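Local coordinates for hydrophilic protein, virA protein (Chromobacterium violaceum, PDB 3BO6) that is a phosphothreonine lyase effector, probably removing phosphate from phosphothreonine in host proteins by beta-elimination, at residues Y191-S197 against L209-Y215. Residues are numbered along the deposited sequence.
Sequences YRNELRS and LREEPFY. With SO4 (sulfate ion), chain C.
Residues 191-193 finish an edge strand, extended at phi/psi -134/147, -149/164 and -110/124, and 194-197 turn off its end; 209-215 run from one helix through a short link, where Glu212 leaves helical values at psi 126°, into the next from Pro213. CA atoms approach to 6.4 Å at Arg192-Leu209 and 7.3 Å at Tyr191-Tyr215. Leu209 (m, t) is a branched apolar plug: CD2 lies 3.5 Å from Asn193 N and 3.6 Å from Ser197 OG. Glu212, N-cap of the next helix, suits a bidentate salt bridge because its carboxylate matches the edge of the Arg196 guanidinium: NE-OE2 2.8 Å, NH2-OE1 2.9 Å. A water joins Glu212 OE2 to Arg196 O. Phe214 and Tyr215, both t, bring flat rings to Tyr191, also t: Phe214 CD2 is 3.4 Å from Tyr191 CE1, and Tyr215 CD1 3.5 Å from Tyr191 CD2. Both pairs tilt 28° and barely overlap. Tyr191 OH is hydrogen-bonded to Asp82 OD1. Asn193 OD1 accepts from Leu195 N (2.8 Å), an Asx turn. Long Arg192 leads away, giving NH1 to Ser197 OG (3.0 Å) and NE and NH2 to O1 and O2 (2.9 Å each) of a sulfate, probably from the crystallisation liquor, also held by His85, Lys83, Arg127 and Arg199; its site may mark where a substrate phosphate binds. An aromatic cluster of Tyr191, Phe214 and Tyr215 thus joins edge strand to C-terminal helix in the phosphothreonine lyase alpha/beta fold.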
loop_
_atom_site.group_PDB
_atom_site.type_symbol
_atom_site.label_atom_id
_atom_site.label_comp_id
_atom_site.label_asym_id
_atom_site.label_seq_id
_atom_site.Cartn_x
_atom_site.Cartn_y
_atom_site.Cartn_z
ATOM N N TYR A 191 5.072 1.684 6.401
ATOM C CA TYR A 191 4.654 2.951 5.799
ATOM C C TYR A 191 5.780 3.961 5.634
ATOM O O TYR A 191 6.686 4.039 6.465
ATOM C CB TYR A 191 3.622 3.585 6.731
ATOM C CG TYR A 191 3.304 5.047 6.430
ATOM C CD1 TYR A 191 2.395 5.386 5.429
ATOM C CD2 TYR A 191 3.924 6.077 7.144
ATOM C CE1 TYR A 191 2.085 6.723 5.169
ATOM C CE2 TYR A 191 3.630 7.411 6.871
ATOM C CZ TYR A 191 2.711 7.718 5.898
ATOM O OH TYR A 191 2.411 9.051 5.643
ATOM N N ARG A 192 5.701 4.754 4.575
ATOM C CA ARG A 192 6.419 6.031 4.556
ATOM C C ARG A 192 5.669 7.042 3.715
ATOM O O ARG A 192 4.752 6.693 2.954
ATOM C CB ARG A 192 7.887 5.915 4.107
ATOM C CG ARG A 192 8.082 5.755 2.614
ATOM C CD ARG A 192 9.576 5.598 2.238
ATOM N NE ARG A 192 9.807 5.802 0.800
ATOM C CZ ARG A 192 10.062 6.987 0.261
ATOM N NH1 ARG A 192 10.139 8.071 1.040
ATOM N NH2 ARG A 192 10.248 7.087 -1.053
ATOM N N ASN A 193 6.027 8.312 3.885
ATOM C CA ASN A 193 5.508 9.365 3.021
ATOM C C ASN A 193 6.580 9.920 2.091
ATOM O O ASN A 193 7.618 10.389 2.547
ATOM C CB ASN A 193 4.893 10.500 3.845
ATOM C CG ASN A 193 4.315 11.581 2.958
ATOM O OD1 ASN A 193 5.067 12.382 2.392
ATOM N ND2 ASN A 193 3.004 11.574 2.769
ATOM N N GLU A 194 6.318 9.887 0.788
ATOM C CA GLU A 194 7.317 10.274 -0.222
ATOM C C GLU A 194 7.752 11.724 -0.149
ATOM O O GLU A 194 8.873 12.047 -0.532
ATOM C CB GLU A 194 6.755 10.078 -1.632
ATOM C CG GLU A 194 6.579 8.675 -2.043
ATOM C CD GLU A 194 6.407 8.537 -3.546
ATOM O OE1 GLU A 194 6.062 7.431 -3.979
ATOM O OE2 GLU A 194 6.596 9.534 -4.276
ATOM N N LEU A 195 6.861 12.611 0.274
ATOM C CA LEU A 195 7.163 14.033 0.253
ATOM C C LEU A 195 8.109 14.407 1.390
ATOM O O LEU A 195 8.886 15.358 1.276
ATOM C CB LEU A 195 5.873 14.852 0.393
ATOM C CG LEU A 195 4.791 14.672 -0.675
ATOM C CD1 LEU A 195 3.564 15.541 -0.407
ATOM C CD2 LEU A 195 5.353 14.960 -2.061
ATOM N N ARG A 196 8.024 13.679 2.497
ATOM C CA ARG A 196 8.712 14.065 3.717
ATOM C C ARG A 196 9.620 12.986 4.312
ATOM O O ARG A 196 9.952 13.026 5.494
ATOM C CB ARG A 196 7.701 14.582 4.756
ATOM C CG ARG A 196 6.960 15.837 4.279
ATOM C CD ARG A 196 5.903 16.305 5.260
ATOM N NE ARG A 196 4.750 15.415 5.258
ATOM C CZ ARG A 196 3.717 15.498 4.426
ATOM N NH1 ARG A 196 3.651 16.469 3.515
ATOM N NH2 ARG A 196 2.711 14.628 4.540
ATOM N N SER A 197 10.022 12.022 3.489
ATOM C CA SER A 197 11.024 11.043 3.873
ATOM C C SER A 197 11.684 10.550 2.597
ATOM O O SER A 197 11.179 10.806 1.505
ATOM C CB SER A 197 10.399 9.872 4.646
ATOM O OG SER A 197 9.562 9.095 3.804
ATOM N N LEU A 209 8.298 10.198 10.596
ATOM C CA LEU A 209 7.271 9.380 9.970
ATOM C C LEU A 209 6.192 8.945 10.951
ATOM O O LEU A 209 5.012 8.928 10.611
ATOM C CB LEU A 209 7.875 8.157 9.268
ATOM C CG LEU A 209 8.611 8.433 7.951
ATOM C CD1 LEU A 209 9.326 7.172 7.458
ATOM C CD2 LEU A 209 7.655 8.961 6.874
ATOM N N ARG A 210 6.584 8.603 12.182
ATOM C CA ARG A 210 5.591 8.214 13.207
ATOM C C ARG A 210 4.654 9.377 13.547
ATOM O O ARG A 210 3.538 9.166 14.027
ATOM C CB ARG A 210 6.279 7.725 14.486
ATOM C CG ARG A 210 6.934 6.347 14.397
ATOM C CD ARG A 210 7.412 5.896 15.780
ATOM N NE ARG A 210 8.602 6.625 16.201
ATOM C CZ ARG A 210 9.838 6.147 16.095
ATOM N NH1 ARG A 210 10.874 6.874 16.495
ATOM N NH2 ARG A 210 10.033 4.934 15.598
ATOM N N GLU A 211 5.117 10.597 13.297
ATOM C CA GLU A 211 4.304 11.793 13.506
ATOM C C GLU A 211 3.435 12.207 12.312
ATOM O O GLU A 211 2.642 13.135 12.428
ATOM C CB GLU A 211 5.172 12.964 14.000
ATOM C CG GLU A 211 5.824 12.654 15.348
ATOM C CD GLU A 211 6.648 13.794 15.912
ATOM O OE1 GLU A 211 6.686 14.885 15.310
ATOM O OE2 GLU A 211 7.257 13.573 16.972
ATOM N N GLU A 212 3.573 11.540 11.166
ATOM C CA GLU A 212 2.712 11.849 10.030
ATOM C C GLU A 212 1.257 11.643 10.404
ATOM O O GLU A 212 0.878 10.562 10.841
ATOM C CB GLU A 212 3.038 10.924 8.853
ATOM C CG GLU A 212 4.319 11.295 8.103
ATOM C CD GLU A 212 4.141 12.494 7.170
ATOM O OE1 GLU A 212 2.998 12.785 6.749
ATOM O OE2 GLU A 212 5.168 13.127 6.824
ATOM N N PRO A 213 0.418 12.661 10.208
ATOM C CA PRO A 213 -0.996 12.493 10.556
ATOM C C PRO A 213 -1.623 11.260 9.879
ATOM O O PRO A 213 -2.331 10.513 10.542
ATOM C CB PRO A 213 -1.613 13.816 10.076
ATOM C CG PRO A 213 -0.507 14.822 10.324
ATOM C CD PRO A 213 0.764 14.068 9.919
ATOM N N PHE A 214 -1.324 11.021 8.607
ATOM C CA PHE A 214 -1.893 9.855 7.945
ATOM C C PHE A 214 -1.494 8.565 8.650
ATOM O O PHE A 214 -2.336 7.677 8.860
ATOM C CB PHE A 214 -1.499 9.807 6.452
ATOM C CG PHE A 214 -1.993 8.555 5.739
ATOM C CD1 PHE A 214 -3.254 8.527 5.168
ATOM C CD2 PHE A 214 -1.215 7.409 5.688
ATOM C CE1 PHE A 214 -3.719 7.382 4.532
ATOM C CE2 PHE A 214 -1.675 6.269 5.057
ATOM C CZ PHE A 214 -2.932 6.261 4.487
ATOM N N TYR A 215 -0.224 8.449 9.010
ATOM C CA TYR A 215 0.255 7.260 9.704
ATOM C C TYR A 215 -0.448 7.091 11.047
ATOM O O TYR A 215 -0.871 5.994 11.406
ATOM C CB TYR A 215 1.766 7.335 9.928
ATOM C CG TYR A 215 2.294 6.157 10.720
ATOM C CD1 TYR A 215 2.405 4.909 10.132
ATOM C CD2 TYR A 215 2.670 6.288 12.056
ATOM C CE1 TYR A 215 2.888 3.821 10.838
ATOM C CE2 TYR A 215 3.147 5.190 12.773
ATOM C CZ TYR A 215 3.268 3.963 12.144
ATOM O OH TYR A 215 3.734 2.864 12.829
HETATM S S SO4 C . 9.871 3.394 -2.148
HETATM O O1 SO4 C . 10.047 3.367 -0.682
HETATM O O2 SO4 C . 9.653 4.762 -2.596
HETATM O O3 SO4 C . 11.070 2.868 -2.775
HETATM O O4 SO4 C . 8.703 2.593 -2.521
HETATM O O HOH W 1 7.667 12.769 7.735
#